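Local coordinates for trypsin-resistant surface T6 protein (Streptococcus pyogenes serotype M6, PDB 4P0D) that serves as a backbone pilin of the bacterial surface, a three-domain subunit that is probably joined by sortase into pilus shafts fixed to the cell wall, at residues V21-G27 with S94-L100; V211-G215 with D250-S254; F243-F247 with N258-K262; K268-G272 with Y317-I321; A322-V326 with V352-G358. The protein carries 1 engineered substitution. All coordinates share one frame. Residue numbers count along the deposited sequence, not the author numbering.

Contact 1 of 5, residues V21-G27 with S94-L100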
# COMPACT_ATOMS: atom_id res chain seq x y z
N VAL A 21 -14.02 -21.78 -14.67
CA VAL A 21 -15.05 -22.59 -14.04
C VAL A 21 -14.71 -24.07 -14.26
O VAL A 21 -14.53 -24.53 -15.41
CB VAL A 21 -16.45 -22.27 -14.59
CG1 VAL A 21 -17.50 -23.10 -13.89
CG2 VAL A 21 -16.75 -20.78 -14.45
N THR A 22 -14.59 -24.80 -13.15
CA THR A 22 -14.35 -26.22 -13.16
C THR A 22 -15.47 -26.93 -12.41
O THR A 22 -15.81 -26.55 -11.29
CB THR A 22 -13.01 -26.56 -12.49
OG1 THR A 22 -11.98 -25.67 -12.96
CG2 THR A 22 -12.63 -28.01 -12.80
N LEU A 23 -16.04 -27.96 -13.03
CA LEU A 23 -17.07 -28.77 -12.40
C LEU A 23 -16.46 -30.12 -12.02
O LEU A 23 -15.79 -30.76 -12.84
CB LEU A 23 -18.27 -28.96 -13.34
CG LEU A 23 -19.47 -28.04 -13.08
CD1 LEU A 23 -19.10 -26.57 -13.22
CD2 LEU A 23 -20.61 -28.41 -14.02
N TYR A 24 -16.66 -30.52 -10.77
CA TYR A 24 -16.13 -31.80 -10.28
C TYR A 24 -17.28 -32.71 -9.97
O TYR A 24 -18.09 -32.40 -9.11
CB TYR A 24 -15.31 -31.57 -9.01
CG TYR A 24 -14.17 -30.61 -9.19
CD1 TYR A 24 -12.94 -31.05 -9.65
CD2 TYR A 24 -14.30 -29.26 -8.87
CE1 TYR A 24 -11.88 -30.18 -9.81
CE2 TYR A 24 -13.25 -28.38 -9.03
CZ TYR A 24 -12.02 -28.85 -9.50
OH TYR A 24 -10.93 -27.98 -9.67
N LYS A 25 -17.37 -33.83 -10.68
CA LYS A 25 -18.47 -34.74 -10.44
C LYS A 25 -18.24 -35.53 -9.15
O LYS A 25 -17.30 -36.31 -9.06
CB LYS A 25 -18.66 -35.67 -11.62
CG LYS A 25 -19.92 -36.52 -11.57
CD LYS A 25 -19.85 -37.45 -12.77
CE LYS A 25 -21.17 -38.04 -13.15
NZ LYS A 25 -20.97 -38.70 -14.48
N ILE A 26 -19.14 -35.32 -8.19
CA ILE A 26 -19.08 -35.98 -6.88
C ILE A 26 -20.20 -37.00 -6.66
O ILE A 26 -20.18 -37.72 -5.66
CB ILE A 26 -19.17 -34.94 -5.73
CG1 ILE A 26 -20.41 -34.06 -5.88
CG2 ILE A 26 -17.91 -34.09 -5.72
CD1 ILE A 26 -20.90 -33.45 -4.57
N GLY A 27 -21.16 -37.05 -7.59
CA GLY A 27 -22.31 -37.98 -7.49
C GLY A 27 -22.64 -38.55 -8.86
O GLY A 27 -22.98 -37.79 -9.78
N SER A 94 -26.71 -36.57 -12.10
CA SER A 94 -25.37 -36.41 -11.58
C SER A 94 -25.30 -35.18 -10.70
O SER A 94 -26.15 -34.28 -10.80
CB SER A 94 -24.35 -36.34 -12.71
OG SER A 94 -24.88 -35.58 -13.79
N VAL A 95 -24.28 -35.15 -9.84
CA VAL A 95 -24.12 -34.10 -8.83
C VAL A 95 -22.70 -33.57 -8.95
O VAL A 95 -21.76 -34.35 -9.03
CB VAL A 95 -24.34 -34.68 -7.42
CG1 VAL A 95 -24.45 -33.57 -6.38
CG2 VAL A 95 -25.58 -35.56 -7.40
N TYR A 96 -22.56 -32.25 -8.96
CA TYR A 96 -21.27 -31.58 -9.15
C TYR A 96 -21.01 -30.48 -8.11
O TYR A 96 -21.92 -29.85 -7.61
CB TYR A 96 -21.21 -30.90 -10.54
CG TYR A 96 -21.29 -31.83 -11.72
CD1 TYR A 96 -22.52 -32.28 -12.20
CD2 TYR A 96 -20.13 -32.26 -12.38
CE1 TYR A 96 -22.59 -33.13 -13.28
CE2 TYR A 96 -20.20 -33.11 -13.47
CZ TYR A 96 -21.44 -33.54 -13.91
OH TYR A 96 -21.51 -34.38 -14.98
N ILE A 97 -19.74 -30.25 -7.84
CA ILE A 97 -19.30 -29.02 -7.18
C ILE A 97 -18.65 -28.18 -8.25
O ILE A 97 -17.77 -28.66 -8.95
CB ILE A 97 -18.26 -29.32 -6.09
CG1 ILE A 97 -18.90 -30.13 -4.95
CG2 ILE A 97 -17.66 -28.02 -5.54
CD1 ILE A 97 -20.09 -29.47 -4.28
N ALA A 98 -19.08 -26.92 -8.38
CA ALA A 98 -18.42 -25.99 -9.28
C ALA A 98 -17.55 -25.04 -8.46
O ALA A 98 -18.00 -24.50 -7.45
CB ALA A 98 -19.45 -25.23 -10.09
N LEU A 99 -16.29 -24.88 -8.89
CA LEU A 99 -15.40 -23.86 -8.36
C LEU A 99 -15.06 -22.82 -9.44
O LEU A 99 -14.66 -23.17 -10.58
CB LEU A 99 -14.11 -24.46 -7.79
CG LEU A 99 -14.28 -25.47 -6.64
CD1 LEU A 99 -12.92 -26.04 -6.23
CD2 LEU A 99 -14.99 -24.86 -5.44
N LEU A 100 -15.20 -21.55 -9.06
CA LEU A 100 -14.84 -20.42 -9.91
C LEU A 100 -13.57 -19.78 -9.34
O LEU A 100 -13.58 -19.29 -8.19
CB LEU A 100 -15.99 -19.41 -9.98
CG LEU A 100 -17.32 -19.90 -10.58
CD1 LEU A 100 -18.25 -20.48 -9.52
CD2 LEU A 100 -18.04 -18.77 -11.30
O HOH W 1 -11.88 -23.50 -11.00
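Tyr-96, Val-95 and Ile-97 have the most surface buried where strand segments 21-27 and 94-100 pair in antiparallel fashion. The short axes come within 4.5 Å. Tyr-96 sits opposite Lys-25 in a non-hydrogen-bonded pair. Its ring is held between two aliphatic side chains. Lys-25 CG lies over one face, 4.3 Å from the centroid, as a CH-pi contact. Leu-23 CD2 lies over the opposite face. Tyr-88 adds an edge-to-face partner.

Ile-97 and Tyr-24 form a hydrogen-bonded pair. Tyr-24 N gives a bond to Ile-97 O at 2.8 Å, and Ile-97 N gives one to Tyr-24 O at 3.0 Å. Ile-97 projects to the other face of the sheet, with Tyr-24 and Leu-99. There Ile-62 of helix 56-68 covers Ile-97, and Ile-66 covers Tyr-24 and Ile-26. Ile-26 CD1 reaches Ile-97 CG1 at 3.9 Å.

Val-95 marks the irregular end. Its O accepts from two successive amides, Ile-26 N at 2.9 Å and Gly-27 N at 3.1 Å. Val-95 N bonds back to Gly-27 O at 2.9 Å. A CB on Gly-27 would collide with Val-95 CG2 as it stands. At the other end a water bridges Thr-22 OG1 and Leu-99 O.

The two amides facing Val-95 define a classic beta bulge, here in a sheet of the Ig-like N-terminal domain.

Contact 2 of 5, residues V211-G215 with D250-S254; sequences VEWKG and DSLES
Strand residues 211-213 run into a tight turn, where Lys-214 (phi/psi 53/34°) and Gly-215 (71/20°) are left-handed. In the loop 250-254, residues 250-252 have helical angles, then Glu-253 (53/39°) and Ser-254 (57/24°) turn left-handed. Trp-213 CA and Leu-252 CA stay 8.1 Å apart, so Trp-213 reaches the loop backbone and Lys-214 meets the Glu-253 side chain.

Trp-213 takes chi1 t and chi2 72°. Its indole NE1 donates to Leu-252 O at 3.0 Å, with a bent angle of 136°, and has a second, weak bond to Ile-255 O. Leu-252 CD2 packs on Trp-213 CD1 at 4.3 Å.

Lys-214 NZ forms a salt bridge to Glu-253 OE1 at 2.8 Å, with Lys-214 chi m, t, m, t and Glu-253 chi1 m, chi2 t. Glu-229 is a second salt-bridge partner of NZ. Glu-212 OE2 accepts from Gly-215 N at 3.0 Å and braces the turn; its OE1 pairs with Asn-258. Ser-251 OG bonds to Ile-248 O.

The two-residue beta-hairpin turn, with angles fitting type I', links strands 202-213 and 216-220. The residue before it, Trp-213, packs on the loop between strands 242-247 and 258-265. Ile-233 of strand 231-238 packs against Trp-213, Ser-251 and Leu-252.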
# COMPACT_ATOMS: atom_id res chain seq x y z
N VAL A 211 -4.33 0.32 15.40
CA VAL A 211 -5.38 -0.43 14.76
C VAL A 211 -6.66 -0.09 15.51
O VAL A 211 -6.69 -0.18 16.74
CB VAL A 211 -5.10 -1.95 14.83
CG1 VAL A 211 -6.29 -2.75 14.37
CG2 VAL A 211 -3.87 -2.33 14.02
N GLU A 212 -7.70 0.36 14.80
CA GLU A 212 -9.03 0.54 15.36
C GLU A 212 -9.92 -0.53 14.75
O GLU A 212 -9.79 -0.86 13.57
CB GLU A 212 -9.58 1.95 15.07
CG GLU A 212 -11.07 2.17 15.37
CD GLU A 212 -11.98 2.06 14.13
OE1 GLU A 212 -11.73 2.84 13.18
OE2 GLU A 212 -12.93 1.22 14.11
N TRP A 213 -10.79 -1.10 15.56
CA TRP A 213 -11.74 -2.12 15.11
C TRP A 213 -12.98 -1.99 15.99
O TRP A 213 -12.89 -1.89 17.21
CB TRP A 213 -11.12 -3.51 15.25
CG TRP A 213 -12.05 -4.65 14.90
CD1 TRP A 213 -12.48 -5.02 13.67
CD2 TRP A 213 -12.64 -5.56 15.82
NE1 TRP A 213 -13.32 -6.11 13.76
CE2 TRP A 213 -13.42 -6.47 15.08
CE3 TRP A 213 -12.56 -5.71 17.20
CZ2 TRP A 213 -14.13 -7.50 15.68
CZ3 TRP A 213 -13.27 -6.73 17.79
CH2 TRP A 213 -14.04 -7.62 17.03
N LYS A 214 -14.14 -1.96 15.34
CA LYS A 214 -15.42 -1.73 16.01
C LYS A 214 -15.43 -0.45 16.87
O LYS A 214 -16.05 -0.42 17.91
CB LYS A 214 -15.80 -2.94 16.87
CG LYS A 214 -16.15 -4.17 16.05
CD LYS A 214 -17.13 -5.09 16.76
CE LYS A 214 -16.64 -5.47 18.15
NZ LYS A 214 -17.22 -6.76 18.59
N GLY A 215 -14.72 0.58 16.43
CA GLY A 215 -14.69 1.83 17.15
C GLY A 215 -13.91 1.78 18.46
O GLY A 215 -14.11 2.63 19.32
N ASP A 250 -11.96 -14.91 11.42
CA ASP A 250 -13.13 -15.20 12.24
C ASP A 250 -13.31 -14.16 13.37
O ASP A 250 -14.45 -13.76 13.65
CB ASP A 250 -13.09 -16.64 12.78
CG ASP A 250 -13.28 -17.68 11.68
OD1 ASP A 250 -13.87 -17.36 10.64
OD2 ASP A 250 -12.84 -18.84 11.86
N SER A 251 -12.20 -13.69 13.96
CA SER A 251 -12.26 -12.72 15.06
C SER A 251 -12.74 -11.32 14.64
O SER A 251 -13.07 -10.50 15.50
CB SER A 251 -10.87 -12.57 15.71
OG SER A 251 -10.03 -11.73 14.94
N LEU A 252 -12.76 -11.04 13.34
CA LEU A 252 -13.16 -9.72 12.85
C LEU A 252 -14.66 -9.49 12.81
O LEU A 252 -15.12 -8.34 12.74
CB LEU A 252 -12.55 -9.44 11.47
CG LEU A 252 -11.02 -9.47 11.37
CD1 LEU A 252 -10.57 -9.08 9.97
CD2 LEU A 252 -10.36 -8.58 12.42
N GLU A 253 -15.45 -10.57 12.88
CA GLU A 253 -16.92 -10.45 12.86
C GLU A 253 -17.39 -9.65 11.64
O GLU A 253 -18.28 -8.81 11.75
CB GLU A 253 -17.45 -9.80 14.16
CG GLU A 253 -17.15 -10.58 15.43
CD GLU A 253 -17.34 -9.77 16.70
OE1 GLU A 253 -18.00 -8.70 16.71
OE2 GLU A 253 -16.80 -10.23 17.72
N SER A 254 -16.74 -9.86 10.50
CA SER A 254 -17.05 -9.16 9.24
C SER A 254 -16.98 -7.62 9.31
O SER A 254 -17.62 -6.94 8.52
CB SER A 254 -18.43 -9.60 8.73
OG SER A 254 -18.57 -11.02 8.77

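Contact 3 of 5, residues F243-F247 with N258-K262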
# COMPACT_ATOMS: atom_id res chain seq x y z
N PHE A 243 5.88 -2.99 7.74
CA PHE A 243 5.27 -4.00 8.58
C PHE A 243 4.49 -5.03 7.79
O PHE A 243 4.06 -4.77 6.65
CB PHE A 243 4.32 -3.35 9.59
CG PHE A 243 3.08 -2.78 8.97
CD1 PHE A 243 3.08 -1.48 8.45
CD2 PHE A 243 1.91 -3.53 8.89
CE1 PHE A 243 1.94 -0.95 7.87
CE2 PHE A 243 0.77 -3.00 8.30
CZ PHE A 243 0.78 -1.72 7.79
N ASN A 244 4.28 -6.17 8.43
CA ASN A 244 3.27 -7.14 8.04
C ASN A 244 2.30 -7.29 9.20
O ASN A 244 2.71 -7.24 10.36
CB ASN A 244 3.88 -8.49 7.68
CG ASN A 244 4.77 -8.42 6.46
OD1 ASN A 244 4.43 -7.79 5.48
ND2 ASN A 244 5.93 -9.04 6.53
N LEU A 245 1.02 -7.41 8.88
CA LEU A 245 -0.02 -7.57 9.88
C LEU A 245 -1.02 -8.62 9.36
O LEU A 245 -1.73 -8.40 8.37
CB LEU A 245 -0.70 -6.23 10.19
CG LEU A 245 -1.30 -6.08 11.59
CD1 LEU A 245 -1.94 -4.72 11.78
CD2 LEU A 245 -2.31 -7.17 11.87
N SER A 246 -1.06 -9.77 10.02
CA SER A 246 -1.96 -10.84 9.64
C SER A 246 -3.12 -10.82 10.60
O SER A 246 -2.91 -10.93 11.81
CB SER A 246 -1.24 -12.20 9.67
OG SER A 246 -2.13 -13.25 9.32
N PHE A 247 -4.34 -10.68 10.08
CA PHE A 247 -5.53 -10.74 10.94
C PHE A 247 -6.12 -12.14 10.99
O PHE A 247 -5.85 -12.98 10.13
CB PHE A 247 -6.60 -9.77 10.46
CG PHE A 247 -6.24 -8.31 10.60
CD1 PHE A 247 -6.37 -7.67 11.82
CD2 PHE A 247 -5.80 -7.58 9.50
CE1 PHE A 247 -6.06 -6.33 11.95
CE2 PHE A 247 -5.49 -6.24 9.62
CZ PHE A 247 -5.61 -5.62 10.85
N ASN A 258 -9.24 -0.54 10.93
CA ASN A 258 -8.66 0.63 10.30
C ASN A 258 -7.25 0.80 10.88
O ASN A 258 -7.06 0.75 12.10
CB ASN A 258 -9.55 1.85 10.58
CG ASN A 258 -10.92 1.73 9.92
OD1 ASN A 258 -11.04 1.31 8.75
ND2 ASN A 258 -11.97 2.05 10.66
N ILE A 259 -6.25 0.91 10.00
CA ILE A 259 -4.85 0.88 10.40
C ILE A 259 -4.26 2.28 10.18
O ILE A 259 -4.47 2.87 9.12
CB ILE A 259 -4.07 -0.17 9.57
CG1 ILE A 259 -4.71 -1.56 9.71
CG2 ILE A 259 -2.59 -0.23 9.96
CD1 ILE A 259 -3.94 -2.64 8.98
N SER A 260 -3.50 2.77 11.15
CA SER A 260 -2.78 4.02 10.99
C SER A 260 -1.32 3.86 11.37
O SER A 260 -0.96 3.00 12.17
CB SER A 260 -3.45 5.12 11.82
OG SER A 260 -4.72 5.34 11.26
N TYR A 261 -0.47 4.68 10.77
CA TYR A 261 0.95 4.69 11.09
C TYR A 261 1.63 5.94 10.55
O TYR A 261 1.07 6.66 9.73
CB TYR A 261 1.65 3.43 10.59
CG TYR A 261 1.28 3.03 9.18
CD1 TYR A 261 0.13 2.29 8.92
CD2 TYR A 261 2.09 3.38 8.10
CE1 TYR A 261 -0.21 1.91 7.62
CE2 TYR A 261 1.76 3.01 6.81
CZ TYR A 261 0.63 2.27 6.57
OH TYR A 261 0.34 1.90 5.27
N LYS A 262 2.83 6.20 11.04
CA LYS A 262 3.54 7.41 10.68
C LYS A 262 4.90 7.11 10.14
O LYS A 262 5.49 6.09 10.48
CB LYS A 262 3.71 8.27 11.91
CG LYS A 262 2.42 8.88 12.41
CD LYS A 262 2.76 9.63 13.69
CE LYS A 262 1.60 10.37 14.28
NZ LYS A 262 2.14 11.03 15.52
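Strand segments 243-247 and 258-262 face each other across a hydrophobic core. They run nearly antiparallel, at 164°, but their axes are 11.3 Å apart at closest approach. No hydrogen bond joins them. Only side chains meet. Phe-243, Leu-245 and Phe-247 point from one strand toward Ile-259 and Tyr-261 of the other.

Ile-259 is the main bump. It projects into a hollow lined by all three residues of the facing strand. Its CD1 lies 4.0 Å from Leu-245 CD1 and 3.9 Å from Phe-247 CZ, where it meets the edge of the Phe-247 ring. Its CG2 is 4.3 Å from Phe-243 CZ. With chi1 m and chi2 t, the side chain extends far enough for CD1 to touch both Leu-245 and Phe-247.

Phe-243 fills the space beside it. Its edge is directed at the face of Tyr-261 in a T-shaped pair. The centroids are 5.0 Å apart, the planes are at 70°, and Phe-243 CE1 comes within 3.6 Å of Tyr-261 CE1. The Tyr-261 hydroxyl still finds a polar partner in Asp-196 of strand 192-197.

Val-211 and Leu-209 of strand 202-213 continue the apolar layer beside Leu-245 and Ile-259. Such face-to-face packing of two sheet layers is the mark of a beta sandwich, here the Ig-like middle domain with its Cna-B-like family assignment.

Contact 4 of 5, residues K268-G272 with Y317-I321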
# COMPACT_ATOMS: atom_id res chain seq x y z
N LYS A 268 17.42 11.28 2.72
CA LYS A 268 17.41 10.55 1.45
C LYS A 268 16.14 10.76 0.63
O LYS A 268 15.97 10.14 -0.43
CB LYS A 268 17.60 9.04 1.69
CG LYS A 268 18.92 8.67 2.33
CD LYS A 268 18.82 7.29 2.99
CE LYS A 268 20.19 6.70 3.25
NZ LYS A 268 20.10 5.34 3.87
N ALA A 269 15.25 11.64 1.08
CA ALA A 269 14.03 11.89 0.35
C ALA A 269 14.38 12.35 -1.05
O ALA A 269 15.22 13.25 -1.25
CB ALA A 269 13.17 12.91 1.05
N ILE A 270 13.74 11.73 -2.02
CA ILE A 270 13.94 12.06 -3.43
C ILE A 270 13.27 13.38 -3.78
O ILE A 270 12.12 13.62 -3.37
CB ILE A 270 13.36 10.94 -4.31
CG1 ILE A 270 14.13 9.62 -4.08
CG2 ILE A 270 13.30 11.36 -5.78
CD1 ILE A 270 15.63 9.68 -4.33
N VAL A 271 13.96 14.23 -4.55
CA VAL A 271 13.36 15.46 -5.06
C VAL A 271 12.84 15.26 -6.50
O VAL A 271 13.45 14.54 -7.28
CB VAL A 271 14.33 16.69 -5.02
CG1 VAL A 271 15.00 16.83 -3.66
CG2 VAL A 271 15.35 16.65 -6.13
N GLY A 272 11.72 15.89 -6.82
CA GLY A 272 11.15 15.84 -8.16
C GLY A 272 10.48 14.52 -8.53
O GLY A 272 10.15 13.73 -7.67
N TYR A 317 6.00 14.20 -2.66
CA TYR A 317 7.06 14.90 -3.40
C TYR A 317 7.81 15.92 -2.54
O TYR A 317 7.27 16.46 -1.57
CB TYR A 317 6.43 15.59 -4.61
CG TYR A 317 5.84 14.61 -5.59
CD1 TYR A 317 6.65 13.94 -6.51
CD2 TYR A 317 4.49 14.31 -5.57
CE1 TYR A 317 6.12 13.03 -7.40
CE2 TYR A 317 3.95 13.40 -6.48
CZ TYR A 317 4.78 12.77 -7.38
OH TYR A 317 4.26 11.86 -8.27
N THR A 318 9.07 16.17 -2.89
CA THR A 318 9.82 17.28 -2.31
C THR A 318 10.56 17.99 -3.43
O THR A 318 10.82 17.41 -4.49
CB THR A 318 10.87 16.82 -1.26
OG1 THR A 318 11.98 16.19 -1.93
CG2 THR A 318 10.30 15.84 -0.29
N TYR A 319 10.94 19.24 -3.16
CA TYR A 319 11.75 20.04 -4.07
C TYR A 319 12.95 20.59 -3.31
O TYR A 319 13.03 20.51 -2.08
CB TYR A 319 10.93 21.23 -4.59
CG TYR A 319 9.55 20.84 -5.09
CD1 TYR A 319 9.41 20.04 -6.22
CD2 TYR A 319 8.41 21.23 -4.41
CE1 TYR A 319 8.16 19.65 -6.68
CE2 TYR A 319 7.14 20.85 -4.86
CZ TYR A 319 7.02 20.06 -5.99
OH TYR A 319 5.76 19.67 -6.43
N GLN A 320 13.87 21.19 -4.06
CA GLN A 320 15.01 21.85 -3.45
C GLN A 320 15.22 23.20 -4.08
O GLN A 320 14.92 23.40 -5.26
CB GLN A 320 16.25 20.98 -3.51
CG GLN A 320 16.67 20.55 -4.90
CD GLN A 320 17.73 19.46 -4.88
OE1 GLN A 320 17.93 18.77 -3.88
NE2 GLN A 320 18.40 19.30 -6.00
N ILE A 321 15.69 24.14 -3.27
CA ILE A 321 15.93 25.50 -3.70
C ILE A 321 17.41 25.69 -4.01
O ILE A 321 18.27 25.28 -3.24
CB ILE A 321 15.49 26.50 -2.62
CG1 ILE A 321 14.01 26.30 -2.30
CG2 ILE A 321 15.73 27.94 -3.10
CD1 ILE A 321 13.52 27.13 -1.15
O HOH W 2 9.86 14.19 -4.92
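This is a loop contact at the junction of two domains. Segment 268-272 belongs to the loop between strands 258-265 and 276-285 of the middle domain. Segment 317-321 leads into strand 320-327 of the next, prealbumin-like domain. The touching parts run 87° apart, so they cross rather than pair along their length.

Thr-318 is the centre. Its OG1 donates to Ile-270 O at 2.9 Å, and its O accepts from Gly-272 N at 2.9 Å. Val-271 CA also approaches Thr-318 O, at 3.3 Å, in a CA-H...O contact. A water adds a third tie. It accepts from Thr-318 N at 2.9 Å and lies 2.8 Å from both Ile-270 O and Gly-272 O. One threonine thus meets three successive loop residues through its backbone and hydroxyl.

Van der Waals contacts add to this. The Val-271 methyl CG1 lies 3.5 Å from two polar atoms, Thr-318 OG1 and Gln-320 OE1. Ala-269 CB meets Thr-318 CG2 carbon to carbon, at 4.3 Å. Gly-272 has phi/psi of 74/-157°, a region open mainly to glycine.

Other bonds surround the joint. Ala-269 O accepts from Gln-364, Gln-320 bonds to Thr-470, and Tyr-319 OH bonds to Asp-160.

Backbone-led hydrogen bonds and an ordered water make up this part of an interdomain junction in a modular, three-domain pilin.

Contact 5 of 5, residues A322-V326 with V352-G358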
# COMPACT_ATOMS: atom_id res chain seq x y z
N ALA A 322 17.68 26.35 -5.14
CA ALA A 322 19.03 26.62 -5.60
C ALA A 322 19.12 28.07 -6.05
O ALA A 322 18.12 28.67 -6.46
CB ALA A 322 19.39 25.68 -6.74
N PHE A 323 20.31 28.64 -5.96
CA PHE A 323 20.54 30.00 -6.43
C PHE A 323 22.03 30.17 -6.76
O PHE A 323 22.85 29.33 -6.40
CB PHE A 323 20.11 31.02 -5.38
CG PHE A 323 20.86 30.89 -4.07
CD1 PHE A 323 22.08 31.52 -3.89
CD2 PHE A 323 20.33 30.16 -3.01
CE1 PHE A 323 22.77 31.42 -2.70
CE2 PHE A 323 21.00 30.07 -1.80
CZ PHE A 323 22.23 30.69 -1.65
N ARG A 324 22.36 31.26 -7.43
CA ARG A 324 23.74 31.54 -7.73
C ARG A 324 24.13 32.91 -7.18
O ARG A 324 23.37 33.88 -7.29
CB ARG A 324 24.00 31.47 -9.23
CG ARG A 324 25.48 31.41 -9.57
CD ARG A 324 25.70 31.44 -11.07
NE ARG A 324 26.94 30.76 -11.43
CZ ARG A 324 27.44 30.70 -12.66
NH1 ARG A 324 26.80 31.28 -13.68
NH2 ARG A 324 28.58 30.05 -12.87
N LYS A 325 25.32 32.95 -6.58
CA LYS A 325 25.88 34.17 -6.02
C LYS A 325 26.92 34.75 -6.97
O LYS A 325 27.86 34.06 -7.35
CB LYS A 325 26.55 33.84 -4.68
CG LYS A 325 26.91 35.06 -3.85
CD LYS A 325 25.71 35.99 -3.72
CE LYS A 325 26.02 37.15 -2.80
NZ LYS A 325 27.00 38.08 -3.41
N VAL A 326 26.77 36.03 -7.32
CA VAL A 326 27.70 36.67 -8.26
C VAL A 326 28.09 38.09 -7.83
O VAL A 326 27.42 38.70 -7.00
CB VAL A 326 27.12 36.73 -9.69
CG1 VAL A 326 26.79 35.34 -10.20
CG2 VAL A 326 25.90 37.65 -9.77
N VAL A 352 23.35 27.20 3.80
CA VAL A 352 24.11 26.73 2.64
C VAL A 352 25.31 27.65 2.39
O VAL A 352 25.30 28.81 2.77
CB VAL A 352 23.21 26.61 1.40
CG1 VAL A 352 21.97 25.79 1.72
CG2 VAL A 352 22.80 27.98 0.87
N THR A 353 26.32 27.09 1.74
CA THR A 353 27.52 27.83 1.39
C THR A 353 27.76 27.72 -0.11
O THR A 353 27.70 26.62 -0.64
CB THR A 353 28.71 27.22 2.15
OG1 THR A 353 28.51 27.40 3.55
CG2 THR A 353 30.02 27.88 1.73
N THR A 354 28.01 28.84 -0.80
CA THR A 354 28.18 28.77 -2.26
C THR A 354 29.51 28.12 -2.65
O THR A 354 30.50 28.23 -1.93
CB THR A 354 28.04 30.13 -2.97
OG1 THR A 354 29.07 31.02 -2.54
CG2 THR A 354 26.66 30.76 -2.70
N ASN A 355 29.52 27.43 -3.78
CA ASN A 355 30.71 26.71 -4.25
C ASN A 355 31.50 27.51 -5.29
O ASN A 355 31.16 28.67 -5.57
CB ASN A 355 30.31 25.33 -4.76
CG ASN A 355 29.66 25.35 -6.14
OD1 ASN A 355 29.49 26.39 -6.79
ND2 ASN A 355 29.29 24.17 -6.61
N LYS A 356 32.55 26.91 -5.84
CA LYS A 356 33.38 27.56 -6.87
C LYS A 356 32.56 28.25 -7.96
O LYS A 356 32.90 29.35 -8.41
CB LYS A 356 34.34 26.55 -7.51
N ASN A 357 31.48 27.60 -8.37
CA ASN A 357 30.66 28.07 -9.49
C ASN A 357 29.49 28.96 -9.05
O ASN A 357 28.61 29.27 -9.86
CB ASN A 357 30.15 26.86 -10.29
CG ASN A 357 31.16 25.70 -10.32
OD1 ASN A 357 30.85 24.58 -9.91
ND2 ASN A 357 32.38 25.99 -10.78
N GLY A 358 29.46 29.37 -7.78
CA GLY A 358 28.47 30.35 -7.29
C GLY A 358 27.19 29.74 -6.74
O GLY A 358 26.35 30.47 -6.20
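Two backbone carbonyls of the 352-358 segment carry the polar contact. Asn-357 O accepts from Arg-324 NE at 2.7 Å and from Arg-324 NH2 at 3.1 Å, so the guanidinium edge grips one oxygen. Gly-358 O accepts from Lys-325 N at 2.7 Å. Arg-324 CA approaches Gly-358 O at 3.2 Å.

These oxygens are presented by a type I turn from Asn-355 to Gly-358, closed by Gly-358 N to Asn-355 O at 2.9 Å. Asn-355 OD1 takes a weak Asx-turn bond from Asn-357 N at 2.8 Å and also accepts from Tyr-359 N. Gly-358, at phi 91°, has no room for a side chain. A CB would strike Arg-324 CG and Lys-325 O.

Packing lies further out. Lys-325 CB touches Thr-354 CG2 at 3.7 Å. Phe-323 CE1 is 3.9 Å from Thr-354 CG2, and Phe-323 CZ is 3.7 Å from Val-352 CG2. Thr-354 OG1 is held by Leu-334 and Ala-337, and Phe-323 has an edge-to-face partner in Phe-339.

The end of Lys-325 leads away from this contact. Its NZ is linked covalently to Asn-479 CG, an intramolecular isopeptide bond. Strand 320-327 lies in the middle of a three-stranded sheet, antiparallel to 359-361 and parallel to 470-479. The turn carries the chain from strand 348-353, at the edge of a separate four-stranded sheet, into strand 359-361.

Contacts 1, 3 and 5 are buried, whereas contacts 2 and 4 are only partly so. Contact 1 bonds neighbouring strands within a sheet. Contact 3 spans two layers and is purely apolar and aromatic. Contact 2 lies beside contact 3 in the middle domain, and the two touch: Glu-212 OE1 is 2.6 Å from Asn-258 ND2, and Val-211 packs on Leu-245. Charge appears at this domain's rim, in contact 2, rather than in its core. Contacts 4 and 5 share strand 320-327, the first at its domain junction, the second next to the isopeptide lysine. Contact 1 stands far off, its centre about 75 Å from that of contact 5, as suits an elongated chain.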